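Local coordinates for macrophage receptor MARCO (Mus musculus, PDB 2OYA), which serves as a macrophage scavenger receptor, whose cysteine-rich C-terminal domain recognises ligands through a basic and an acidic cluster, at residues G12-A18 / D96-S102; V20-W26 / N63-D67; D31-N36 / G51-S56; D35-A39 / V69-G73. One frame throughout, in Å; residues are numbered along the deposited sequence.

The four contacts lie within one scavenger receptor cysteine-rich domain. Interaction 1 pairs the N- and C-terminal parts of the chain, and the other three are nested inside the loop it closes. Strand 98-101 continues its sheet on to strand 51-54 of interaction 3, centred about 10 Å away, through a probable hydrogen bond from Gly98 N to Leu54 O (2.8 Å). Interactions 3 and 4, with centres about 8 Å apart, share Asp35 and Asn36 at the start of helix 36-45. Interaction 2 lies about 17 Å from interaction 1, centre to centre, on the opposite side of the chain's centre; its Tyr22 side chain is about 5 Å from a sulfate, probably from the crystallisation liquor.

Interaction 1. Residues G12-A18 / D96-S102; sequences GTNRGRA and DAGVECS
Five backbone hydrogen bonds join 12-18 to 96-102 as an antiparallel pair. Asn14 and Cys101 form a hydrogen-bonded pair (Asn14 N to Cys101 O 3.0 Å, Cys101 N to Asn14 O 2.9 Å), as do Gly16 and Val99 (Gly16 N to Val99 O 3.0 Å, Val99 N to Gly16 O 2.9 Å); Ala18 N to Ala97 O (3.0 Å) follows. Between them lie the non-hydrogen-bonded pairs Arg15-Glu100 and Arg17-Gly98 (CA-CA 4.3 and 4.0 Å). Arg15, chi1 to chi3 all t, makes a salt bridge from NH1 to Glu100 OE1 (3.4 Å), while Glu100 OE2 pairs with Arg52. The chain corners at Gly16, whose O would clash with a CB on Gly98. Ala18 CB packs on Val99 CG1 at 4.0 Å. The last strand of the cysteine-rich domain meets one near its start, bringing the domain's ends together. Strand 98-101 also bonds to 51-54 (Gly98 with Leu54), making it the middle of a three-stranded antiparallel sheet; Val99 faces helix 36-45, to which Cys101 is disulfide-bonded through Cys43.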
loop_
_atom_site.group_PDB
_atom_site.type_symbol
_atom_site.label_atom_id
_atom_site.label_comp_id
_atom_site.label_asym_id
_atom_site.label_seq_id
_atom_site.Cartn_x
_atom_site.Cartn_y
_atom_site.Cartn_z
ATOM N N GLY A 12 -13.578 -6.391 -10.558
ATOM C CA GLY A 12 -12.374 -6.217 -11.357
ATOM C C GLY A 12 -11.174 -6.066 -10.452
ATOM O O GLY A 12 -11.106 -6.707 -9.416
ATOM N N THR A 13 -10.220 -5.227 -10.860
ATOM C CA THR A 13 -8.974 -5.027 -10.097
ATOM C C THR A 13 -8.617 -3.550 -10.039
ATOM O O THR A 13 -8.846 -2.816 -10.999
ATOM C CB THR A 13 -7.753 -5.726 -10.748
ATOM O OG1 THR A 13 -7.629 -5.285 -12.098
ATOM C CG2 THR A 13 -7.913 -7.232 -10.740
ATOM N N ASN A 14 -8.068 -3.131 -8.908
ATOM C CA ASN A 14 -7.483 -1.815 -8.798
ATOM C C ASN A 14 -5.973 -2.019 -8.611
ATOM O O ASN A 14 -5.542 -2.548 -7.597
ATOM C CB ASN A 14 -8.119 -1.056 -7.628
ATOM C CG ASN A 14 -7.724 0.391 -7.596
ATOM O OD1 ASN A 14 -6.817 0.806 -8.309
ATOM N ND2 ASN A 14 -8.419 1.184 -6.780
ATOM N N ARG A 15 -5.196 -1.645 -9.622
ATOM C CA ARG A 15 -3.785 -2.004 -9.691
ATOM C C ARG A 15 -2.965 -0.737 -9.794
ATOM O O ARG A 15 -3.295 0.150 -10.580
ATOM C CB ARG A 15 -3.565 -2.905 -10.921
ATOM C CG ARG A 15 -2.143 -3.286 -11.230
ATOM C CD ARG A 15 -2.111 -4.091 -12.519
ATOM N NE ARG A 15 -0.770 -4.613 -12.741
ATOM C CZ ARG A 15 -0.410 -5.847 -12.421
ATOM N NH1 ARG A 15 -1.301 -6.688 -11.903
ATOM N NH2 ARG A 15 0.832 -6.243 -12.639
ATOM N N GLY A 16 -1.901 -0.634 -9.005
ATOM C CA GLY A 16 -1.042 0.540 -9.112
ATOM C C GLY A 16 -0.053 0.608 -7.965
ATOM O O GLY A 16 0.106 -0.361 -7.209
ATOM N N ARG A 17 0.629 1.749 -7.844
ATOM C CA ARG A 17 1.599 1.919 -6.757
ATOM C C ARG A 17 0.863 2.207 -5.444
ATOM O O ARG A 17 -0.075 3.021 -5.413
ATOM C CB ARG A 17 2.579 3.044 -7.107
ATOM C CG ARG A 17 3.612 3.367 -6.049
ATOM C CD ARG A 17 4.560 4.473 -6.552
ATOM N NE ARG A 17 3.833 5.689 -6.919
ATOM C CZ ARG A 17 3.520 6.075 -8.163
ATOM N NH1 ARG A 17 3.892 5.370 -9.233
ATOM N NH2 ARG A 17 2.858 7.216 -8.333
ATOM N N ALA A 18 1.296 1.550 -4.362
ATOM C CA ALA A 18 0.717 1.765 -3.030
ATOM C C ALA A 18 1.314 3.026 -2.393
ATOM O O ALA A 18 2.541 3.119 -2.207
ATOM C CB ALA A 18 0.963 0.541 -2.128
ATOM N N ASP A 96 9.508 1.146 -5.474
ATOM C CA ASP A 96 8.177 1.416 -4.893
ATOM C C ASP A 96 7.258 0.235 -5.112
ATOM O O ASP A 96 7.118 -0.261 -6.232
ATOM C CB ASP A 96 7.500 2.670 -5.458
ATOM C CG ASP A 96 8.136 3.981 -4.983
ATOM O OD1 ASP A 96 8.843 4.001 -3.955
ATOM O OD2 ASP A 96 7.891 5.002 -5.654
ATOM N N ALA A 97 6.638 -0.207 -4.015
ATOM C CA ALA A 97 5.751 -1.353 -4.009
ATOM C C ALA A 97 4.415 -1.003 -4.665
ATOM O O ALA A 97 3.921 0.121 -4.548
ATOM C CB ALA A 97 5.521 -1.811 -2.573
ATOM N N GLY A 98 3.834 -1.977 -5.352
ATOM C CA GLY A 98 2.478 -1.841 -5.865
ATOM C C GLY A 98 1.547 -2.927 -5.331
ATOM O O GLY A 98 1.967 -3.842 -4.609
ATOM N N VAL A 99 0.283 -2.805 -5.702
ATOM C CA VAL A 99 -0.745 -3.748 -5.279
ATOM C C VAL A 99 -1.694 -4.003 -6.437
ATOM O O VAL A 99 -1.904 -3.120 -7.283
ATOM C CB VAL A 99 -1.577 -3.215 -4.061
ATOM C CG1 VAL A 99 -0.702 -3.084 -2.823
ATOM C CG2 VAL A 99 -2.283 -1.886 -4.386
ATOM N N GLU A 100 -2.255 -5.212 -6.471
ATOM C CA GLU A 100 -3.453 -5.512 -7.250
ATOM C C GLU A 100 -4.524 -5.861 -6.202
ATOM O O GLU A 100 -4.460 -6.916 -5.569
ATOM C CB GLU A 100 -3.229 -6.707 -8.192
ATOM C CG GLU A 100 -4.454 -7.005 -9.080
ATOM C CD GLU A 100 -4.362 -8.346 -9.799
ATOM O OE1 GLU A 100 -4.094 -8.351 -11.013
ATOM O OE2 GLU A 100 -4.538 -9.389 -9.135
ATOM N N CYS A 101 -5.456 -4.938 -5.975
ATOM C CA CYS A 101 -6.550 -5.154 -5.033
ATOM C C CYS A 101 -7.752 -5.693 -5.760
ATOM O O CYS A 101 -8.030 -5.283 -6.881
ATOM C CB CYS A 101 -6.965 -3.843 -4.355
ATOM S SG CYS A 101 -5.659 -2.963 -3.469
ATOM N N SER A 102 -8.486 -6.591 -5.107
ATOM C CA SER A 102 -9.728 -7.127 -5.675
ATOM C C SER A 102 -10.680 -7.529 -4.558
ATOM O O SER A 102 -10.268 -7.611 -3.400
ATOM C CB SER A 102 -9.427 -8.314 -6.598
ATOM O OG SER A 102 -8.912 -9.398 -5.851
ATOM O OXT SER A 102 -11.873 -7.766 -4.793
HETATM O O HOH W 1 -13.007 -7.660 -7.493
HETATM O O HOH W 2 -4.844 -6.432 -12.422
HETATM O O HOH W 3 4.819 2.527 -3.171
#

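Interaction 2. Residues V20-W26 / N63-D67; sequences VYYNNEW and NIWLD
The indole of Trp65 (chi1 m, chi2 136°) is wedged against the hairpin formed by 20-26. Tyr22, chi1 t, lies over one indole face: its CB sits 3.7 Å from the centroid of the Trp65 five-membered ring, a CH-pi contact, and its ring presents an edge to the six-membered ring (centroids 4.8 Å apart, planes at 63°). Val20 CG1 packs on Trp65 CB at 3.7 Å and on Leu66 CD1 at 4.3 Å. At the indole edge, Trp65 NE1 donates to Glu25 O (3.0 Å). That carbonyl also accepts from Tyr22 N at 3.1 Å, and Glu25 N donates to Tyr22 O at 3.1 Å, across Asn23 and Asn24. Farther out, a water joins Trp26 O (2.7 Å) to Asn63 N (2.9 Å) and Asn63 ND2 (3.0 Å). Strands 20-22 and 64-66 cross at 95°, their axes 8.2 Å apart, with strand 25-29 between them. A beta hairpin with a two-residue type I' turn thus packs against a tryptophan from the third strand of the domain's mixed sheet.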
loop_
_atom_site.group_PDB
_atom_site.type_symbol
_atom_site.label_atom_id
_atom_site.label_comp_id
_atom_site.label_asym_id
_atom_site.label_seq_id
_atom_site.Cartn_x
_atom_site.Cartn_y
_atom_site.Cartn_z
ATOM N N VAL A 20 0.911 6.105 0.871
ATOM C CA VAL A 20 0.460 6.261 2.244
ATOM C C VAL A 20 0.644 7.726 2.638
ATOM O O VAL A 20 1.595 8.369 2.200
ATOM C CB VAL A 20 1.221 5.284 3.210
ATOM C CG1 VAL A 20 2.733 5.575 3.247
ATOM C CG2 VAL A 20 0.649 5.311 4.596
ATOM N N TYR A 21 -0.303 8.246 3.420
ATOM C CA TYR A 21 -0.304 9.647 3.828
ATOM C C TYR A 21 0.208 9.757 5.269
ATOM O O TYR A 21 -0.433 9.266 6.218
ATOM C CB TYR A 21 -1.725 10.219 3.696
ATOM C CG TYR A 21 -1.785 11.723 3.783
ATOM C CD1 TYR A 21 -1.433 12.529 2.685
ATOM C CD2 TYR A 21 -2.197 12.351 4.956
ATOM C CE1 TYR A 21 -1.490 13.925 2.771
ATOM C CE2 TYR A 21 -2.263 13.746 5.045
ATOM C CZ TYR A 21 -1.919 14.520 3.956
ATOM O OH TYR A 21 -1.977 15.907 4.044
ATOM N N TYR A 22 1.371 10.379 5.430
ATOM C CA TYR A 22 2.025 10.472 6.735
ATOM C C TYR A 22 2.720 11.832 6.799
ATOM O O TYR A 22 3.231 12.330 5.791
ATOM C CB TYR A 22 3.022 9.320 6.886
ATOM C CG TYR A 22 3.909 9.371 8.103
ATOM C CD1 TYR A 22 3.527 8.740 9.289
ATOM C CD2 TYR A 22 5.150 10.016 8.058
ATOM C CE1 TYR A 22 4.364 8.767 10.425
ATOM C CE2 TYR A 22 5.980 10.067 9.170
ATOM C CZ TYR A 22 5.583 9.434 10.347
ATOM O OH TYR A 22 6.431 9.471 11.433
ATOM N N ASN A 23 2.728 12.433 7.986
ATOM C CA ASN A 23 3.262 13.786 8.161
ATOM C C ASN A 23 2.798 14.760 7.084
ATOM O O ASN A 23 3.586 15.552 6.554
ATOM C CB ASN A 23 4.798 13.784 8.283
ATOM C CG ASN A 23 5.311 15.020 9.019
ATOM O OD1 ASN A 23 4.633 15.556 9.906
ATOM N ND2 ASN A 23 6.499 15.480 8.649
ATOM N N ASN A 24 1.511 14.661 6.755
ATOM C CA ASN A 24 0.815 15.585 5.837
ATOM C C ASN A 24 1.295 15.547 4.407
ATOM O O ASN A 24 1.129 16.522 3.680
ATOM C CB ASN A 24 0.797 17.022 6.388
ATOM C CG ASN A 24 0.334 17.073 7.842
ATOM O OD1 ASN A 24 -0.798 16.728 8.139
ATOM N ND2 ASN A 24 1.235 17.450 8.749
ATOM N N GLU A 25 1.894 14.425 4.000
ATOM C CA GLU A 25 2.339 14.287 2.622
ATOM C C GLU A 25 2.127 12.866 2.168
ATOM O O GLU A 25 2.335 11.945 2.938
ATOM C CB GLU A 25 3.831 14.588 2.505
ATOM C CG GLU A 25 4.246 16.016 2.787
ATOM C CD GLU A 25 5.700 16.249 2.469
ATOM O OE1 GLU A 25 5.973 16.735 1.353
ATOM O OE2 GLU A 25 6.561 15.930 3.320
ATOM N N TRP A 26 1.720 12.703 0.911
ATOM C CA TRP A 26 1.742 11.380 0.278
ATOM C C TRP A 26 3.165 10.900 0.038
ATOM O O TRP A 26 4.011 11.635 -0.490
ATOM C CB TRP A 26 0.951 11.381 -1.046
ATOM C CG TRP A 26 -0.519 11.517 -0.826
ATOM C CD1 TRP A 26 -1.279 12.641 -1.013
ATOM C CD2 TRP A 26 -1.403 10.511 -0.331
ATOM N NE1 TRP A 26 -2.599 12.383 -0.696
ATOM C CE2 TRP A 26 -2.701 11.088 -0.263
ATOM C CE3 TRP A 26 -1.236 9.167 0.054
ATOM C CZ2 TRP A 26 -3.817 10.366 0.173
ATOM C CZ3 TRP A 26 -2.343 8.459 0.499
ATOM C CH2 TRP A 26 -3.612 9.059 0.566
ATOM N N ASN A 63 8.698 11.498 -0.460
ATOM C CA ASN A 63 9.056 10.615 0.620
ATOM C C ASN A 63 8.771 9.139 0.352
ATOM O O ASN A 63 7.752 8.789 -0.231
ATOM C CB ASN A 63 8.344 11.048 1.889
ATOM C CG ASN A 63 8.908 12.307 2.453
ATOM O OD1 ASN A 63 10.000 12.309 3.036
ATOM N ND2 ASN A 63 8.175 13.411 2.277
ATOM N N ILE A 64 9.699 8.282 0.770
ATOM C CA ILE A 64 9.391 6.860 0.888
ATOM C C ILE A 64 9.073 6.672 2.372
ATOM O O ILE A 64 9.956 6.747 3.220
ATOM C CB ILE A 64 10.558 5.964 0.399
ATOM C CG1 ILE A 64 10.857 6.252 -1.091
ATOM C CG2 ILE A 64 10.223 4.465 0.605
ATOM C CD1 ILE A 64 12.197 5.697 -1.581
ATOM N N TRP A 65 7.800 6.492 2.701
ATOM C CA TRP A 65 7.430 6.452 4.123
ATOM C C TRP A 65 7.640 5.120 4.839
ATOM O O TRP A 65 7.886 5.106 6.046
ATOM C CB TRP A 65 5.982 6.870 4.327
ATOM C CG TRP A 65 5.692 8.346 4.179
ATOM C CD1 TRP A 65 4.651 8.898 3.517
ATOM C CD2 TRP A 65 6.442 9.443 4.743
ATOM N NE1 TRP A 65 4.691 10.274 3.620
ATOM C CE2 TRP A 65 5.775 10.632 4.374
ATOM C CE3 TRP A 65 7.601 9.527 5.529
ATOM C CZ2 TRP A 65 6.243 11.900 4.736
ATOM C CZ3 TRP A 65 8.062 10.799 5.904
ATOM C CH2 TRP A 65 7.378 11.962 5.505
ATOM N N LEU A 66 7.461 4.017 4.121
ATOM C CA LEU A 66 7.506 2.675 4.727
ATOM C C LEU A 66 8.516 1.750 4.055
ATOM O O LEU A 66 8.756 1.846 2.850
ATOM C CB LEU A 66 6.122 2.024 4.689
ATOM C CG LEU A 66 5.019 2.671 5.530
ATOM C CD1 LEU A 66 3.696 1.953 5.269
ATOM C CD2 LEU A 66 5.392 2.664 7.024
ATOM N N ASP A 67 9.113 0.872 4.857
ATOM C CA ASP A 67 10.075 -0.120 4.380
ATOM C C ASP A 67 9.994 -1.311 5.341
ATOM O O ASP A 67 9.607 -1.156 6.515
ATOM C CB ASP A 67 11.492 0.482 4.364
ATOM C CG ASP A 67 12.513 -0.395 3.660
ATOM O OD1 ASP A 67 12.117 -1.329 2.950
ATOM O OD2 ASP A 67 13.734 -0.104 3.781
HETATM O O HOH W 4 6.256 13.045 -0.056
#

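Interaction 3. Residues D31-N36 / G51-S56; sequences DDDWDN and GRALSS
Two polar contacts, one near each end, hold the loop 31-36 against 51-56, whose residues 51-54 form a strand. At the first, the carboxylate of Asp31 (chi1 p) gathers donors on a single oxygen: Asp31 OD2 accepts from Ser56 OG at 2.7 Å and from Ser55 OG at 2.9 Å, and more weakly from Ser56 N at 2.7 Å, where the angle is only 124°. Ser56 reaches it from a left-handed backbone conformation (phi/psi 50/46). The loop itself is shaped by a type II turn from Asp31 to Trp34, closed by Trp34 N to Asp31 O at 3.0 Å.

At the second, Asn36 (chi1 m), the first residue of helix 36-45, directs OD1 to Ala53 N (2.9 Å, 165°). A water adds to this bond, donating to Asn36 OD1 and to Ala53 O, both at 2.8 Å. Another water accepts from Arg52 NE at 3.0 Å and weakly from Asn36 ND2 at 3.4 Å; the Arg52 guanidinium also forms a salt bridge with Glu100. Between these ends Ala53 CB packs against Trp34 CD1 (3.5 Å) and Asp35 C (3.4 Å). Trp34 NE1 is satisfied by Gly98 O. Strand 51-54 is outermost in its sheet, with Arg52 and Leu54 bonded to strand 98-101; Asn36 OD1 satisfies Ala53 NH on the other edge, so side-chain acceptors and waters join the loop without adding a strand.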
loop_
_atom_site.group_PDB
_atom_site.type_symbol
_atom_site.label_atom_id
_atom_site.label_comp_id
_atom_site.label_asym_id
_atom_site.label_seq_id
_atom_site.Cartn_x
_atom_site.Cartn_y
_atom_site.Cartn_z
ATOM N N ASP A 31 9.575 -1.838 -1.567
ATOM C CA ASP A 31 9.093 -3.213 -1.735
ATOM C C ASP A 31 9.869 -4.279 -0.916
ATOM O O ASP A 31 9.583 -5.483 -1.031
ATOM C CB ASP A 31 8.989 -3.596 -3.200
ATOM C CG ASP A 31 10.358 -3.819 -3.856
ATOM O OD1 ASP A 31 11.393 -3.677 -3.164
ATOM O OD2 ASP A 31 10.379 -4.155 -5.068
ATOM N N ASP A 32 10.830 -3.833 -0.097
ATOM C CA ASP A 32 11.584 -4.753 0.768
ATOM C C ASP A 32 10.602 -5.495 1.672
ATOM O O ASP A 32 9.918 -4.862 2.476
ATOM C CB ASP A 32 12.576 -3.999 1.667
ATOM C CG ASP A 32 13.701 -3.310 0.904
ATOM O OD1 ASP A 32 14.002 -3.682 -0.256
ATOM O OD2 ASP A 32 14.307 -2.389 1.504
ATOM N N ASP A 33 10.544 -6.825 1.545
ATOM C CA ASP A 33 9.631 -7.683 2.377
ATOM C C ASP A 33 8.142 -7.461 2.100
ATOM O O ASP A 33 7.297 -7.949 2.841
ATOM C CB ASP A 33 9.853 -7.500 3.899
ATOM C CG ASP A 33 11.243 -7.888 4.359
ATOM O OD1 ASP A 33 11.870 -8.790 3.751
ATOM O OD2 ASP A 33 11.684 -7.290 5.374
ATOM N N TRP A 34 7.819 -6.722 1.039
ATOM C CA TRP A 34 6.429 -6.420 0.702
ATOM C C TRP A 34 5.820 -7.675 0.101
ATOM O O TRP A 34 6.277 -8.160 -0.931
ATOM C CB TRP A 34 6.364 -5.253 -0.275
ATOM C CG TRP A 34 4.980 -4.820 -0.678
ATOM C CD1 TRP A 34 4.359 -5.037 -1.883
ATOM C CD2 TRP A 34 4.065 -4.059 0.117
ATOM N NE1 TRP A 34 3.111 -4.455 -1.884
ATOM C CE2 TRP A 34 2.905 -3.849 -0.667
ATOM C CE3 TRP A 34 4.112 -3.535 1.423
ATOM C CZ2 TRP A 34 1.787 -3.141 -0.186
ATOM C CZ3 TRP A 34 3.002 -2.822 1.903
ATOM C CH2 TRP A 34 1.851 -2.640 1.093
ATOM N N ASP A 35 4.811 -8.222 0.773
ATOM C CA ASP A 35 4.261 -9.509 0.347
ATOM C C ASP A 35 2.720 -9.482 0.273
ATOM O O ASP A 35 2.116 -8.448 0.494
ATOM C CB ASP A 35 4.824 -10.659 1.216
ATOM C CG ASP A 35 4.348 -10.620 2.652
ATOM O OD1 ASP A 35 4.916 -11.379 3.472
ATOM O OD2 ASP A 35 3.416 -9.843 2.976
ATOM N N ASN A 36 2.096 -10.615 -0.073
ATOM C CA ASN A 36 0.633 -10.664 -0.224
ATOM C C ASN A 36 -0.122 -10.291 1.052
ATOM O O ASN A 36 -1.221 -9.727 0.981
ATOM C CB ASN A 36 0.193 -12.032 -0.749
ATOM C CG ASN A 36 0.538 -12.231 -2.236
ATOM O OD1 ASN A 36 0.729 -11.263 -2.982
ATOM N ND2 ASN A 36 0.639 -13.494 -2.661
ATOM N N GLY A 51 -5.364 -8.473 -1.549
ATOM C CA GLY A 51 -4.325 -7.723 -2.255
ATOM C C GLY A 51 -3.246 -8.702 -2.687
ATOM O O GLY A 51 -2.921 -9.652 -1.971
ATOM N N ARG A 52 -2.695 -8.473 -3.866
ATOM C CA ARG A 52 -1.469 -9.149 -4.294
ATOM C C ARG A 52 -0.348 -8.126 -4.383
ATOM O O ARG A 52 -0.540 -7.027 -4.903
ATOM C CB ARG A 52 -1.662 -9.840 -5.640
ATOM C CG ARG A 52 -2.600 -11.071 -5.528
ATOM C CD ARG A 52 -2.848 -11.680 -6.886
ATOM N NE ARG A 52 -1.571 -12.041 -7.495
ATOM C CZ ARG A 52 -1.042 -11.450 -8.559
ATOM N NH1 ARG A 52 0.133 -11.852 -9.010
ATOM N NH2 ARG A 52 -1.682 -10.467 -9.182
ATOM N N ALA A 53 0.812 -8.485 -3.850
ATOM C CA ALA A 53 1.967 -7.606 -3.868
ATOM C C ALA A 53 2.600 -7.555 -5.251
ATOM O O ALA A 53 2.844 -8.589 -5.875
ATOM C CB ALA A 53 3.005 -8.080 -2.849
ATOM N N LEU A 54 2.870 -6.339 -5.704
ATOM C CA LEU A 54 3.609 -6.123 -6.950
ATOM C C LEU A 54 4.959 -5.525 -6.598
ATOM O O LEU A 54 5.057 -4.398 -6.088
ATOM C CB LEU A 54 2.837 -5.216 -7.921
ATOM C CG LEU A 54 1.382 -5.596 -8.209
ATOM C CD1 LEU A 54 0.730 -4.507 -9.077
ATOM C CD2 LEU A 54 1.257 -6.975 -8.836
ATOM N N SER A 55 6.013 -6.283 -6.891
ATOM C CA SER A 55 7.366 -5.839 -6.543
ATOM C C SER A 55 7.844 -4.803 -7.559
ATOM O O SER A 55 7.541 -4.902 -8.746
ATOM C CB SER A 55 8.301 -7.048 -6.502
ATOM O OG SER A 55 9.647 -6.662 -6.247
ATOM N N SER A 56 8.559 -3.784 -7.079
ATOM C CA SER A 56 9.199 -2.790 -7.958
ATOM C C SER A 56 8.249 -2.214 -9.007
ATOM O O SER A 56 8.570 -2.110 -10.198
ATOM C CB SER A 56 10.490 -3.372 -8.554
ATOM O OG SER A 56 11.409 -3.685 -7.495
HETATM O O HOH W 5 2.187 -11.271 -5.364
HETATM O O HOH W 6 -0.411 -14.243 -5.819
#

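Interaction 4. Residues D35-A39 / V69-G73; sequences DNNDA and VNCRG
A capping box opens helix 36-45, and its second member reaches across to the disulfide-bearing loop 69-73. Asp35, the N-cap residue (chi1 p), accepts from Asp38 N through OD2 at 3.1 Å, and Asp38 answers with OD2, which accepts from Asp35 N at 3.0 Å. The remaining oxygen of Asp38 (chi1 m) serves the tertiary contact: Cys71 N donates to Asp38 OD1 at 2.7 Å and 160°. One carboxylate thus ties both the helix start and the loop, while Ala39 N to Asp35 O, at 2.9 Å, marks the first helical turn. Cys71 points toward the helix, with its CB 3.2 Å from Asp38 OD1, and its sulfur is bonded to Cys81, so the capped helix end lies directly beside that disulfide. Val69 CG1 approaches Asp38 OD1 to 3.5 Å. Farther along the loop, Asn37 and Gly73 come to 4.1 Å between CA atoms. Gly73 has phi/psi 113/-14, where a CB would collide both with the preceding carbonyl and with Asn37 OD1; as it is, Asn37 CB rests 3.8 Å from Gly73 CA.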
loop_
_atom_site.group_PDB
_atom_site.type_symbol
_atom_site.label_atom_id
_atom_site.label_comp_id
_atom_site.label_asym_id
_atom_site.label_seq_id
_atom_site.Cartn_x
_atom_site.Cartn_y
_atom_site.Cartn_z
ATOM N N ASP A 35 4.811 -8.222 0.773
ATOM C CA ASP A 35 4.261 -9.509 0.347
ATOM C C ASP A 35 2.720 -9.482 0.273
ATOM O O ASP A 35 2.116 -8.448 0.494
ATOM C CB ASP A 35 4.824 -10.659 1.216
ATOM C CG ASP A 35 4.348 -10.620 2.652
ATOM O OD1 ASP A 35 4.916 -11.379 3.472
ATOM O OD2 ASP A 35 3.416 -9.843 2.976
ATOM N N ASN A 36 2.096 -10.615 -0.073
ATOM C CA ASN A 36 0.633 -10.664 -0.224
ATOM C C ASN A 36 -0.122 -10.291 1.052
ATOM O O ASN A 36 -1.221 -9.727 0.981
ATOM C CB ASN A 36 0.193 -12.032 -0.749
ATOM C CG ASN A 36 0.538 -12.231 -2.236
ATOM O OD1 ASN A 36 0.729 -11.263 -2.982
ATOM N ND2 ASN A 36 0.639 -13.494 -2.661
ATOM N N ASN A 37 0.462 -10.603 2.203
ATOM C CA ASN A 37 -0.153 -10.269 3.498
ATOM C C ASN A 37 -0.197 -8.762 3.669
ATOM O O ASN A 37 -1.229 -8.204 4.044
ATOM C CB ASN A 37 0.598 -10.921 4.670
ATOM C CG ASN A 37 0.356 -12.417 4.757
ATOM O OD1 ASN A 37 -0.671 -12.929 4.305
ATOM N ND2 ASN A 37 1.314 -13.129 5.332
ATOM N N ASP A 38 0.918 -8.104 3.342
ATOM C CA ASP A 38 0.972 -6.633 3.381
ATOM C C ASP A 38 -0.012 -6.009 2.392
ATOM O O ASP A 38 -0.739 -5.060 2.727
ATOM C CB ASP A 38 2.380 -6.185 3.010
ATOM C CG ASP A 38 3.423 -6.739 3.940
ATOM O OD1 ASP A 38 3.117 -6.878 5.140
ATOM O OD2 ASP A 38 4.539 -7.032 3.471
ATOM N N ALA A 39 -0.015 -6.547 1.165
ATOM C CA ALA A 39 -0.904 -6.086 0.095
ATOM C C ALA A 39 -2.383 -6.215 0.509
ATOM O O ALA A 39 -3.195 -5.324 0.238
ATOM C CB ALA A 39 -0.650 -6.885 -1.185
ATOM N N VAL A 69 7.845 -3.684 5.595
ATOM C CA VAL A 69 6.520 -3.949 6.144
ATOM C C VAL A 69 6.343 -5.462 6.319
ATOM O O VAL A 69 6.578 -6.235 5.382
ATOM C CB VAL A 69 5.406 -3.367 5.250
ATOM C CG1 VAL A 69 4.023 -3.587 5.882
ATOM C CG2 VAL A 69 5.652 -1.864 4.995
ATOM N N ASN A 70 5.939 -5.865 7.524
ATOM C CA ASN A 70 5.747 -7.275 7.848
ATOM C C ASN A 70 4.422 -7.526 8.563
ATOM O O ASN A 70 4.397 -7.873 9.740
ATOM C CB ASN A 70 6.924 -7.787 8.678
ATOM C CG ASN A 70 8.111 -8.161 7.824
ATOM O OD1 ASN A 70 8.144 -9.239 7.226
ATOM N ND2 ASN A 70 9.102 -7.278 7.763
ATOM N N CYS A 71 3.324 -7.341 7.833
ATOM C CA CYS A 71 1.979 -7.574 8.373
ATOM C C CYS A 71 1.754 -9.067 8.546
ATOM O O CYS A 71 2.292 -9.872 7.777
ATOM C CB CYS A 71 0.902 -7.053 7.419
ATOM S SG CYS A 71 0.976 -5.266 7.078
ATOM N N ARG A 72 0.932 -9.406 9.533
ATOM C CA ARG A 72 0.437 -10.772 9.711
ATOM C C ARG A 72 -0.565 -11.100 8.606
ATOM O O ARG A 72 -0.682 -12.250 8.196
ATOM C CB ARG A 72 -0.231 -10.937 11.078
ATOM C CG ARG A 72 0.717 -10.793 12.273
ATOM C CD ARG A 72 -0.065 -10.756 13.596
ATOM N NE ARG A 72 -0.770 -9.493 13.859
ATOM C CZ ARG A 72 -0.190 -8.364 14.272
ATOM N NH1 ARG A 72 1.130 -8.302 14.451
ATOM N NH2 ARG A 72 -0.926 -7.279 14.499
ATOM N N GLY A 73 -1.273 -10.076 8.123
ATOM C CA GLY A 73 -2.250 -10.245 7.062
ATOM C C GLY A 73 -3.659 -10.007 7.548
ATOM O O GLY A 73 -4.585 -9.817 6.744
#